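Long-range contacts in isoaspartyl dipeptidase (Fervidobacterium islandicum, PDB 7CDH), which probably hydrolyses isoaspartyl (beta-aspartyl) dipeptides, as a zinc-binding M38 metallopeptidase of the amidohydrolase family: residues Tyr221-Ser226 and Thr244-Ala249; Asn193-Ser198 and Met225-Lys230; Phe238-Gly243 and Asn274-Asn279; Asp278-Ser283 and Leu328-Thr333. One frame throughout, in Å; residues are numbered along the deposited sequence.

Interaction 1 (Tyr221-Ser226 and Thr244-Ala249). With ZN (zinc ion), chain K.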
loop_
_atom_site.group_PDB
_atom_site.type_symbol
_atom_site.label_atom_id
_atom_site.label_comp_id
_atom_site.label_asym_id
_atom_site.label_seq_id
_atom_site.Cartn_x
_atom_site.Cartn_y
_atom_site.Cartn_z
ATOM N N TYR A 221 1.775 0.366 33.553
ATOM C CA TYR A 221 2.956 0.883 34.247
ATOM C C TYR A 221 2.989 2.367 33.984
ATOM O O TYR A 221 3.666 2.797 33.072
ATOM C CB TYR A 221 4.172 0.178 33.673
ATOM C CG TYR A 221 5.471 0.474 34.365
ATOM C CD1 TYR A 221 5.592 0.412 35.746
ATOM C CD2 TYR A 221 6.603 0.745 33.627
ATOM C CE1 TYR A 221 6.808 0.636 36.376
ATOM C CE2 TYR A 221 7.822 0.979 34.239
ATOM C CZ TYR A 221 7.928 0.929 35.615
ATOM O OH TYR A 221 9.152 1.127 36.179
ATOM N N PRO A 222 2.204 3.176 34.718
ATOM C CA PRO A 222 2.236 4.630 34.553
ATOM C C PRO A 222 3.508 5.243 35.150
ATOM O O PRO A 222 3.932 4.733 36.127
ATOM C CB PRO A 222 1.007 5.082 35.333
ATOM C CG PRO A 222 0.886 4.060 36.437
ATOM C CD PRO A 222 1.247 2.753 35.750
ATOM N N THR A 223 4.039 6.330 34.583
ATOM C CA THR A 223 5.199 7.071 35.146
ATOM C C THR A 223 4.772 8.518 35.441
ATOM O O THR A 223 3.607 8.851 35.172
ATOM C CB THR A 223 6.442 6.921 34.250
ATOM O OG1 THR A 223 7.546 7.543 34.920
ATOM C CG2 THR A 223 6.268 7.520 32.872
ATOM N N HIS A 224 5.686 9.334 35.980
ATOM C CA HIS A 224 5.434 10.724 36.449
ATOM C C HIS A 224 4.365 10.716 37.534
ATOM O O HIS A 224 3.639 11.658 37.650
ATOM C CB HIS A 224 5.034 11.656 35.293
ATOM C CG HIS A 224 5.977 11.499 34.160
ATOM N ND1 HIS A 224 7.339 11.558 34.352
ATOM C CD2 HIS A 224 5.775 11.181 32.869
ATOM C CE1 HIS A 224 7.948 11.289 33.224
ATOM N NE2 HIS A 224 7.012 11.062 32.305
ATOM N N MET A 225 4.284 9.647 38.291
ATOM C CA MET A 225 3.211 9.450 39.289
ATOM C C MET A 225 3.500 10.206 40.599
ATOM O O MET A 225 2.600 10.239 41.396
ATOM C CB MET A 225 3.023 7.956 39.519
ATOM C CG MET A 225 2.388 7.325 38.296
ATOM S SD MET A 225 0.804 8.073 37.832
ATOM C CE MET A 225 -0.215 7.561 39.215
ATOM N N SER A 226 4.630 10.908 40.738
ATOM C CA SER A 226 4.860 11.898 41.825
ATOM C C SER A 226 4.691 13.333 41.315
ATOM O O SER A 226 5.009 14.232 42.033
ATOM C CB SER A 226 6.198 11.702 42.512
ATOM O OG SER A 226 7.299 11.882 41.630
ATOM N N THR A 244 2.027 -1.563 39.794
ATOM C CA THR A 244 3.311 -0.856 40.012
ATOM C C THR A 244 3.242 0.498 39.314
ATOM O O THR A 244 2.669 0.553 38.248
ATOM C CB THR A 244 4.518 -1.680 39.575
ATOM O OG1 THR A 244 4.338 -2.932 40.230
ATOM C CG2 THR A 244 5.837 -1.052 39.965
ATOM N N ILE A 245 3.721 1.541 39.980
ATOM C CA ILE A 245 3.799 2.932 39.482
ATOM C C ILE A 245 5.283 3.307 39.442
ATOM O O ILE A 245 6.047 2.700 40.190
ATOM C CB ILE A 245 2.949 3.878 40.355
ATOM C CG1 ILE A 245 3.521 4.060 41.765
ATOM C CG2 ILE A 245 1.524 3.366 40.401
ATOM C CD1 ILE A 245 2.750 5.021 42.643
ATOM N N ASP A 246 5.643 4.258 38.569
ATOM C CA ASP A 246 7.009 4.801 38.384
ATOM C C ASP A 246 6.965 6.273 38.747
ATOM O O ASP A 246 5.999 6.943 38.413
ATOM C CB ASP A 246 7.548 4.597 36.967
ATOM C CG ASP A 246 8.999 5.044 36.806
ATOM O OD1 ASP A 246 9.844 4.566 37.575
ATOM O OD2 ASP A 246 9.283 5.880 35.924
ATOM N N LEU A 247 7.962 6.717 39.485
ATOM C CA LEU A 247 8.124 8.105 39.963
ATOM C C LEU A 247 9.390 8.637 39.298
ATOM O O LEU A 247 10.412 7.900 39.221
ATOM C CB LEU A 247 8.287 8.099 41.491
ATOM C CG LEU A 247 7.273 7.279 42.287
ATOM C CD1 LEU A 247 7.608 7.286 43.783
ATOM C CD2 LEU A 247 5.858 7.787 42.065
ATOM N N THR A 248 9.355 9.860 38.815
ATOM C CA THR A 248 10.559 10.420 38.172
ATOM C C THR A 248 11.525 10.772 39.301
ATOM O O THR A 248 11.171 11.589 40.176
ATOM C CB THR A 248 10.218 11.587 37.246
ATOM O OG1 THR A 248 9.229 11.118 36.328
ATOM C CG2 THR A 248 11.446 12.073 36.523
ATOM N N ALA A 249 12.691 10.157 39.279
ATOM C CA ALA A 249 13.799 10.451 40.204
ATOM C C ALA A 249 13.996 11.965 40.341
ATOM O O ALA A 249 13.819 12.708 39.363
ATOM C CB ALA A 249 15.058 9.786 39.717
HETATM ZN ZN ZN K . 7.185 11.150 29.985
HETATM O O HOH W 1 10.186 9.140 34.906
HETATM O O HOH W 2 7.151 11.582 39.061
#
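Y221 lies obliquely across D246, with CZ of Y221 3.9 Å from CB of D246, while the hydroxyl continues past to T281. D246 has its CG anti to the backbone N (chi1 -175°), and its carboxylate lies alongside T223, whose side chain points the same way. T223 OG1 donates to the anti side of D246 OD2 at 2.6 Å. S283 also binds OD2 and T281 binds OD1, so hydroxyls grip both oxygens of a buried carboxylate. An alanine at D246 would probably leave the T223 hydroxyl without its carboxylate acceptor and T281 with one partner fewer.

The backbones are two neighbouring parallel strands, 17° apart, joined through helix 229-240 as a beta-alpha-beta unit of the TIM-barrel-like amidohydrolase fold. D246 N donates to P222 O at 3.0 Å, and M225 N to D246 O at 3.2 Å with an N-H...O angle of 159°. The metal lies beyond the C-terminal end of strand 220-223. There H224 NE2 binds a zinc ion at 2.3 Å, with H195 and E156 as the other protein ligands. The other ring nitrogen, H224 ND1, donates to T248 OG1 at 2.8 Å, a second-shell bond that restrains rotation of the imidazole. Water 1 links T248 OG1 to T223 OG1. P222, M225 and I245 pack toward helix 229-240, and L247 toward strand 280-283; P222 CG meets I245 CG2, and CB of the flexible M225 lies 3.8 Å from CD2 of L247.

Interaction 2 (Asn193-Ser198 and Met225-Lys230). With ZN (zinc ion), chain K.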
loop_
_atom_site.group_PDB
_atom_site.type_symbol
_atom_site.label_atom_id
_atom_site.label_comp_id
_atom_site.label_asym_id
_atom_site.label_seq_id
_atom_site.Cartn_x
_atom_site.Cartn_y
_atom_site.Cartn_z
ATOM N N ASN A 193 3.794 1.371 29.042
ATOM C CA ASN A 193 4.295 2.499 29.850
ATOM C C ASN A 193 3.474 3.726 29.448
ATOM O O ASN A 193 3.473 4.095 28.248
ATOM C CB ASN A 193 5.806 2.638 29.679
ATOM C CG ASN A 193 6.418 3.804 30.424
ATOM O OD1 ASN A 193 7.244 4.519 29.878
ATOM N ND2 ASN A 193 6.084 3.958 31.687
ATOM N N PHE A 194 2.751 4.304 30.407
ATOM C CA PHE A 194 1.923 5.515 30.196
ATOM C C PHE A 194 2.720 6.704 30.702
ATOM O O PHE A 194 3.085 6.699 31.886
ATOM C CB PHE A 194 0.592 5.424 30.936
ATOM C CG PHE A 194 -0.304 4.351 30.397
ATOM C CD1 PHE A 194 -1.012 4.544 29.227
ATOM C CD2 PHE A 194 -0.394 3.129 31.024
ATOM C CE1 PHE A 194 -1.819 3.542 28.718
ATOM C CE2 PHE A 194 -1.196 2.121 30.505
ATOM C CZ PHE A 194 -1.909 2.335 29.357
ATOM N N HIS A 195 3.016 7.656 29.817
ATOM C CA HIS A 195 3.359 9.027 30.232
ATOM C C HIS A 195 2.088 9.682 30.762
ATOM O O HIS A 195 1.142 9.880 29.979
ATOM C CB HIS A 195 3.963 9.823 29.091
ATOM C CG HIS A 195 4.038 11.276 29.386
ATOM N ND1 HIS A 195 5.196 11.860 29.845
ATOM C CD2 HIS A 195 3.087 12.240 29.349
ATOM C CE1 HIS A 195 4.958 13.150 30.044
ATOM N NE2 HIS A 195 3.666 13.420 29.739
ATOM N N VAL A 196 2.058 10.008 32.049
ATOM C CA VAL A 196 0.869 10.686 32.618
ATOM C C VAL A 196 1.191 12.157 32.816
ATOM O O VAL A 196 2.101 12.472 33.586
ATOM C CB VAL A 196 0.387 10.055 33.928
ATOM C CG1 VAL A 196 -0.902 10.732 34.367
ATOM C CG2 VAL A 196 0.198 8.554 33.792
ATOM N N GLY A 197 0.449 13.017 32.137
ATOM C CA GLY A 197 0.617 14.465 32.255
ATOM C C GLY A 197 -0.150 14.979 33.452
ATOM O O GLY A 197 -0.468 14.186 34.332
ATOM N N SER A 198 -0.454 16.268 33.469
ATOM C CA SER A 198 -1.029 16.950 34.644
ATOM C C SER A 198 -2.528 17.150 34.424
ATOM O O SER A 198 -3.145 17.807 35.251
ATOM C CB SER A 198 -0.309 18.230 34.859
ATOM O OG SER A 198 -0.259 18.939 33.637
ATOM N N MET A 225 4.284 9.647 38.291
ATOM C CA MET A 225 3.211 9.450 39.289
ATOM C C MET A 225 3.500 10.206 40.599
ATOM O O MET A 225 2.600 10.239 41.396
ATOM C CB MET A 225 3.023 7.956 39.519
ATOM C CG MET A 225 2.388 7.325 38.296
ATOM S SD MET A 225 0.804 8.073 37.832
ATOM C CE MET A 225 -0.215 7.561 39.215
ATOM N N SER A 226 4.630 10.908 40.738
ATOM C CA SER A 226 4.860 11.898 41.825
ATOM C C SER A 226 4.691 13.333 41.315
ATOM O O SER A 226 5.009 14.232 42.033
ATOM C CB SER A 226 6.198 11.702 42.512
ATOM O OG SER A 226 7.299 11.882 41.630
ATOM N N ARG A 227 4.158 13.546 40.121
ATOM C CA ARG A 227 3.987 14.899 39.523
ATOM C C ARG A 227 3.180 15.783 40.491
ATOM O O ARG A 227 3.461 16.972 40.589
ATOM C CB ARG A 227 3.357 14.702 38.142
ATOM C CG ARG A 227 2.834 15.954 37.461
ATOM C CD ARG A 227 1.980 15.630 36.238
ATOM N NE ARG A 227 2.693 14.865 35.232
ATOM C CZ ARG A 227 3.644 15.359 34.439
ATOM N NH1 ARG A 227 4.254 14.577 33.557
ATOM N NH2 ARG A 227 4.005 16.623 34.550
ATOM N N SER A 228 2.210 15.223 41.204
ATOM C CA SER A 228 1.403 15.944 42.221
ATOM C C SER A 228 0.970 14.980 43.331
ATOM O O SER A 228 0.883 13.746 43.057
ATOM C CB SER A 228 0.214 16.599 41.584
ATOM O OG SER A 228 -0.853 15.679 41.418
ATOM N N ARG A 229 0.704 15.505 44.534
ATOM C CA ARG A 229 0.139 14.683 45.644
ATOM C C ARG A 229 -1.148 14.021 45.130
ATOM O O ARG A 229 -1.338 12.852 45.408
ATOM C CB ARG A 229 -0.108 15.461 46.951
ATOM C CG ARG A 229 -0.569 14.548 48.087
ATOM C CD ARG A 229 -0.598 15.058 49.524
ATOM N NE ARG A 229 0.725 15.177 50.136
ATOM C CZ ARG A 229 1.453 16.304 50.190
ATOM N NH1 ARG A 229 1.003 17.436 49.669
ATOM N NH2 ARG A 229 2.643 16.300 50.765
ATOM N N LYS A 230 -2.002 14.743 44.407
ATOM C CA LYS A 230 -3.312 14.203 43.963
ATOM C C LYS A 230 -3.053 13.003 43.029
ATOM O O LYS A 230 -3.660 11.923 43.237
ATOM C CB LYS A 230 -4.161 15.323 43.355
ATOM C CG LYS A 230 -5.587 14.913 43.007
ATOM C CD LYS A 230 -6.608 16.057 43.012
ATOM C CE LYS A 230 -7.728 15.877 42.004
ATOM N NZ LYS A 230 -7.435 16.555 40.714
HETATM ZN ZN ZN K . 7.185 11.150 29.985
#
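R227 leaves the backbone with CG anti to N (chi1 168°), then bends at chi3 (-59°), which swings NE back toward the end of strand 191-196. There V196 O receives two N-H groups of the same guanidinium: NE at 3.0 Å, with an N-H...O angle of 140°, and NH1 at a similar distance in a bond that is weak. V196 O meets the guanidinium at its edge, slightly tilted from the plane, while G197 CA and S198 N lie over one face. Further back along the arginine, CD packs 3.7 Å from CB of S198.

NH1 also comes within 3.9 Å of H195 CE1, the imidazole and guanidinium planes being steeply inclined to each other. H195 ND1 binds the zinc ion at 2.1 Å, and its other ring nitrogen, NE2, is hydrogen-bonded to D161, so the imidazole is held at both nitrogens. Apart from the polar group, CG2 of V196 touches SD of M225 at 4.1 Å, an apolar contact.

Zinc-binding histidines on, or just after, successive barrel strands, here H195 and H224 sharing a metal with E156, at the C-terminal mouth of the barrel are characteristic of the binuclear site of amidohydrolases.

Interaction 3 (Phe238-Gly243 and Asn274-Asn279)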
loop_
_atom_site.group_PDB
_atom_site.type_symbol
_atom_site.label_atom_id
_atom_site.label_comp_id
_atom_site.label_asym_id
_atom_site.label_seq_id
_atom_site.Cartn_x
_atom_site.Cartn_y
_atom_site.Cartn_z
ATOM N N PHE A 238 -3.944 2.621 42.985
ATOM C CA PHE A 238 -3.581 1.687 41.888
ATOM C C PHE A 238 -2.672 0.586 42.450
ATOM O O PHE A 238 -2.898 -0.603 42.104
ATOM C CB PHE A 238 -2.970 2.474 40.718
ATOM C CG PHE A 238 -2.620 1.661 39.505
ATOM C CD1 PHE A 238 -3.607 1.207 38.659
ATOM C CD2 PHE A 238 -1.306 1.350 39.218
ATOM C CE1 PHE A 238 -3.287 0.457 37.544
ATOM C CE2 PHE A 238 -0.985 0.591 38.102
ATOM C CZ PHE A 238 -1.977 0.172 37.248
ATOM N N ALA A 239 -1.667 0.940 43.262
ATOM C CA ALA A 239 -0.792 -0.030 43.985
ATOM C C ALA A 239 -1.630 -0.968 44.850
ATOM O O ALA A 239 -1.322 -2.189 44.835
ATOM C CB ALA A 239 0.234 0.645 44.865
ATOM N N LYS A 240 -2.630 -0.430 45.569
ATOM C CA LYS A 240 -3.437 -1.247 46.513
ATOM C C LYS A 240 -4.147 -2.318 45.703
ATOM O O LYS A 240 -4.338 -3.396 46.240
ATOM C CB LYS A 240 -4.450 -0.456 47.337
ATOM C CG LYS A 240 -3.865 0.210 48.574
ATOM C CD LYS A 240 -4.760 1.289 49.128
ATOM C CE LYS A 240 -4.011 2.272 49.990
ATOM N NZ LYS A 240 -4.738 3.562 50.043
ATOM N N ARG A 241 -4.425 -2.084 44.425
ATOM C CA ARG A 241 -5.074 -3.140 43.612
ATOM C C ARG A 241 -4.065 -4.059 42.937
ATOM O O ARG A 241 -4.524 -4.931 42.206
ATOM C CB ARG A 241 -6.004 -2.512 42.586
ATOM C CG ARG A 241 -6.919 -1.483 43.209
ATOM C CD ARG A 241 -8.180 -1.409 42.423
ATOM N NE ARG A 241 -8.904 -0.193 42.749
ATOM C CZ ARG A 241 -9.968 0.223 42.082
ATOM N NH1 ARG A 241 -10.401 -0.475 41.038
ATOM N NH2 ARG A 241 -10.572 1.346 42.436
ATOM N N GLY A 242 -2.761 -3.914 43.178
ATOM C CA GLY A 242 -1.733 -4.846 42.651
ATOM C C GLY A 242 -0.821 -4.183 41.616
ATOM O O GLY A 242 0.093 -4.842 41.122
ATOM N N GLY A 243 -1.035 -2.904 41.319
ATOM C CA GLY A 243 -0.275 -2.190 40.285
ATOM C C GLY A 243 1.100 -1.774 40.740
ATOM O O GLY A 243 1.289 -1.687 41.934
ATOM N N ASN A 274 2.999 3.068 54.372
ATOM C CA ASN A 274 1.719 2.409 54.016
ATOM C C ASN A 274 1.946 1.013 53.422
ATOM O O ASN A 274 0.987 0.449 52.925
ATOM C CB ASN A 274 0.893 3.375 53.185
ATOM C CG ASN A 274 0.612 4.594 54.036
ATOM O OD1 ASN A 274 -0.204 4.528 54.954
ATOM N ND2 ASN A 274 1.343 5.674 53.821
ATOM N N GLY A 275 3.139 0.436 53.544
ATOM C CA GLY A 275 3.435 -0.924 53.054
ATOM C C GLY A 275 3.233 -1.113 51.547
ATOM O O GLY A 275 2.853 -2.240 51.158
ATOM N N LEU A 276 3.549 -0.100 50.724
ATOM C CA LEU A 276 3.404 -0.161 49.258
ATOM C C LEU A 276 4.726 0.125 48.535
ATOM O O LEU A 276 4.716 0.247 47.309
ATOM C CB LEU A 276 2.342 0.862 48.869
ATOM C CG LEU A 276 0.945 0.600 49.409
ATOM C CD1 LEU A 276 0.032 1.755 49.054
ATOM C CD2 LEU A 276 0.369 -0.700 48.889
ATOM N N LEU A 277 5.846 0.146 49.230
ATOM C CA LEU A 277 7.149 0.327 48.562
ATOM C C LEU A 277 7.416 -0.824 47.577
ATOM O O LEU A 277 8.264 -0.643 46.697
ATOM C CB LEU A 277 8.257 0.430 49.603
ATOM C CG LEU A 277 9.565 1.011 49.069
ATOM C CD1 LEU A 277 9.443 2.495 48.851
ATOM C CD2 LEU A 277 10.725 0.720 49.996
ATOM N N ASP A 278 6.721 -1.947 47.660
ATOM C CA ASP A 278 6.924 -3.063 46.689
ATOM C C ASP A 278 6.325 -2.662 45.328
ATOM O O ASP A 278 6.666 -3.286 44.318
ATOM C CB ASP A 278 6.394 -4.392 47.234
ATOM C CG ASP A 278 7.283 -5.046 48.302
ATOM O OD1 ASP A 278 8.434 -4.589 48.486
ATOM O OD2 ASP A 278 6.821 -6.016 48.965
ATOM N N ASN A 279 5.520 -1.605 45.284
ATOM C CA ASN A 279 4.716 -1.274 44.094
ATOM C C ASN A 279 5.297 -0.015 43.458
ATOM O O ASN A 279 4.608 0.627 42.710
ATOM C CB ASN A 279 3.239 -1.156 44.488
ATOM C CG ASN A 279 2.727 -2.448 45.086
ATOM O OD1 ASN A 279 3.106 -2.805 46.202
ATOM N ND2 ASN A 279 1.916 -3.175 44.332
#
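A239 and N279 meet through their CB atoms, 3.5 Å apart, at the closely packed end of this contact. Alanine's small side chain lets the last turn of helix 229-240 come near the backbone of the loop that precedes strand 280-283. In N279, chi1 sets CG beside the backbone N, and the turn at chi2 (71°) presents ND2 to G243 O, to which it donates at 2.9 Å. The bond is nearly straight at 162°, and the acceptor lies in the amide plane, although the donor stands above the plane of the G243 carbonyl. An alanine at N279 would remove the carboxamide and probably leave G243 O without this donor, making the two loops less firmly tied.

G242, with positive phi, closes the helix in a Schellman motif, and at G243 a CB would run into the ring of F238; both positions call for glycine.

The other side is looser. L276 CD2 touches CB of A239 at 4.2 Å, and CE of the solvent-exposed K240 just touches CD1 of L276. One directional amide bond amid nonspecific apolar packing suggests that the N279 amide, with its backbone bond to I245, helps to set how the loops lie.

Interaction 4 (Asp278-Ser283 and Leu328-Thr333)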
loop_
_atom_site.group_PDB
_atom_site.type_symbol
_atom_site.label_atom_id
_atom_site.label_comp_id
_atom_site.label_asym_id
_atom_site.label_seq_id
_atom_site.Cartn_x
_atom_site.Cartn_y
_atom_site.Cartn_z
ATOM N N ASP A 278 6.721 -1.947 47.660
ATOM C CA ASP A 278 6.924 -3.063 46.689
ATOM C C ASP A 278 6.325 -2.662 45.328
ATOM O O ASP A 278 6.666 -3.286 44.318
ATOM C CB ASP A 278 6.394 -4.392 47.234
ATOM C CG ASP A 278 7.283 -5.046 48.302
ATOM O OD1 ASP A 278 8.434 -4.589 48.486
ATOM O OD2 ASP A 278 6.821 -6.016 48.965
ATOM N N ASN A 279 5.520 -1.605 45.284
ATOM C CA ASN A 279 4.716 -1.274 44.094
ATOM C C ASN A 279 5.297 -0.015 43.458
ATOM O O ASN A 279 4.608 0.627 42.710
ATOM C CB ASN A 279 3.239 -1.156 44.488
ATOM C CG ASN A 279 2.727 -2.448 45.086
ATOM O OD1 ASN A 279 3.106 -2.805 46.202
ATOM N ND2 ASN A 279 1.916 -3.175 44.332
ATOM N N VAL A 280 6.537 0.330 43.754
ATOM C CA VAL A 280 7.071 1.662 43.382
ATOM C C VAL A 280 8.395 1.459 42.684
ATOM O O VAL A 280 9.171 0.642 43.165
ATOM C CB VAL A 280 7.209 2.562 44.614
ATOM C CG1 VAL A 280 8.113 3.745 44.309
ATOM C CG2 VAL A 280 5.844 3.031 45.055
ATOM N N THR A 281 8.575 2.100 41.526
ATOM C CA THR A 281 9.896 2.176 40.855
ATOM C C THR A 281 10.240 3.654 40.757
ATOM O O THR A 281 9.342 4.463 40.900
ATOM C CB THR A 281 9.930 1.436 39.508
ATOM O OG1 THR A 281 9.067 2.148 38.631
ATOM C CG2 THR A 281 9.501 -0.014 39.582
ATOM N N ILE A 282 11.508 3.965 40.570
ATOM C CA ILE A 282 11.934 5.294 40.071
ATOM C C ILE A 282 12.696 5.149 38.741
ATOM O O ILE A 282 13.279 4.055 38.436
ATOM C CB ILE A 282 12.762 6.020 41.144
ATOM C CG1 ILE A 282 14.045 5.266 41.486
ATOM C CG2 ILE A 282 11.894 6.285 42.365
ATOM C CD1 ILE A 282 15.048 6.104 42.249
ATOM N N SER A 283 12.714 6.246 37.984
ATOM C CA SER A 283 13.418 6.343 36.679
ATOM C C SER A 283 13.982 7.757 36.485
ATOM O O SER A 283 13.383 8.735 36.991
ATOM C CB SER A 283 12.480 5.940 35.570
ATOM O OG SER A 283 11.422 6.880 35.424
ATOM N N LEU A 328 16.473 0.070 48.082
ATOM C CA LEU A 328 17.026 -0.517 46.857
ATOM C C LEU A 328 15.942 -1.185 46.015
ATOM O O LEU A 328 16.190 -1.420 44.834
ATOM C CB LEU A 328 18.070 -1.549 47.256
ATOM C CG LEU A 328 19.435 -0.965 47.556
ATOM C CD1 LEU A 328 20.383 -2.096 47.946
ATOM C CD2 LEU A 328 19.963 -0.191 46.359
ATOM N N LYS A 329 14.815 -1.535 46.607
ATOM C CA LYS A 329 13.733 -2.247 45.903
ATOM C C LYS A 329 13.300 -1.436 44.683
ATOM O O LYS A 329 12.897 -2.075 43.707
ATOM C CB LYS A 329 12.532 -2.470 46.822
ATOM C CG LYS A 329 12.751 -3.522 47.891
ATOM C CD LYS A 329 11.559 -3.615 48.813
ATOM C CE LYS A 329 11.668 -4.743 49.806
ATOM N NZ LYS A 329 10.346 -4.979 50.424
ATOM N N ILE A 330 13.369 -0.103 44.755
ATOM C CA ILE A 330 12.779 0.810 43.734
ATOM C C ILE A 330 13.595 0.805 42.425
ATOM O O ILE A 330 13.080 1.286 41.394
ATOM C CB ILE A 330 12.649 2.236 44.285
ATOM C CG1 ILE A 330 14.001 2.855 44.612
ATOM C CG2 ILE A 330 11.686 2.275 45.450
ATOM C CD1 ILE A 330 13.865 4.203 45.290
ATOM N N SER A 331 14.827 0.332 42.496
ATOM C CA SER A 331 15.826 0.351 41.409
ATOM C C SER A 331 16.424 -1.034 41.216
ATOM O O SER A 331 17.269 -1.150 40.358
ATOM C CB SER A 331 16.898 1.370 41.665
ATOM O OG SER A 331 16.314 2.657 41.691
ATOM N N THR A 332 15.948 -2.061 41.901
ATOM C CA THR A 332 16.481 -3.422 41.706
ATOM C C THR A 332 15.297 -4.385 41.632
ATOM O O THR A 332 14.908 -4.779 40.545
ATOM C CB THR A 332 17.559 -3.733 42.767
ATOM O OG1 THR A 332 17.040 -3.835 44.103
ATOM C CG2 THR A 332 18.675 -2.710 42.769
ATOM N N THR A 333 14.726 -4.758 42.760
ATOM C CA THR A 333 13.697 -5.825 42.813
ATOM C C THR A 333 12.490 -5.388 41.986
ATOM O O THR A 333 11.991 -6.230 41.271
ATOM C CB THR A 333 13.316 -6.118 44.273
ATOM O OG1 THR A 333 14.581 -6.407 44.859
ATOM C CG2 THR A 333 12.336 -7.259 44.428
HETATM O O HOH W 3 15.557 2.817 38.993
#
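I330 rests against V280 and I282, on strand 280-283, along the whole of its branched side chain. CB lies 4.0 Å from the backbone oxygen of V280. CG2 continues over the same residue and meets CG1 of V280 at 4.0 Å, the two side chains lying side by side. CG1 sits between the backbone N and the carbonyl carbon (chi1 64°), and this turns it toward I282, where it is 3.9 Å from CG1 of I282. At the tip, CD1 touches CD1 of I282 at 3.8 Å. Beta-branched V280 and I282 suit a strand, and the two branches of I330 let it reach both of them; I268 of helix 264-273 also packs on I330 and I282.

The main chain adds a polar link. I282 N donates to I330 O at 3.2 Å with an N-H...O angle of 158°, and CA of T281 makes a CA-H...O contact with the same oxygen, so the 3-10 turn before helix 333-339 is bonded to strand 280-283. Next to it, water 3 donates to I282 O and accepts from S331 OG at 2.8 Å, the serine hydroxyl supplying the donor.

At the exposed end K329 is extended beyond CG, and NZ meets the syn lone pair of D278 OD1 at 2.8 Å in a salt bridge, with E326 giving a weak and long second ion pair. Apolar burial therefore probably supplies most of the adhesion, while the backbone bond and the water set the alignment; the salt bridge, near solvent, is likely to contribute less.

Interactions 1 and 4 are largely core, and they meet through polar side chains of the neighbouring strands 245-248 and 280-283. Interaction 2 adjoins interaction 1 through M225 and S226 and through the zinc ion, but its arginine is exposed. Interaction 3, partly buried, lies at the opposite end of helix 229-240 from interaction 2 and shares D278 and N279 with interaction 4. Chemistry follows place: buried carboxylate, imidazole and metal near the C-terminal strand ends in interactions 1 and 2, aliphatic packing in interaction 4, and amide or charged links where chain segments turn at the far end.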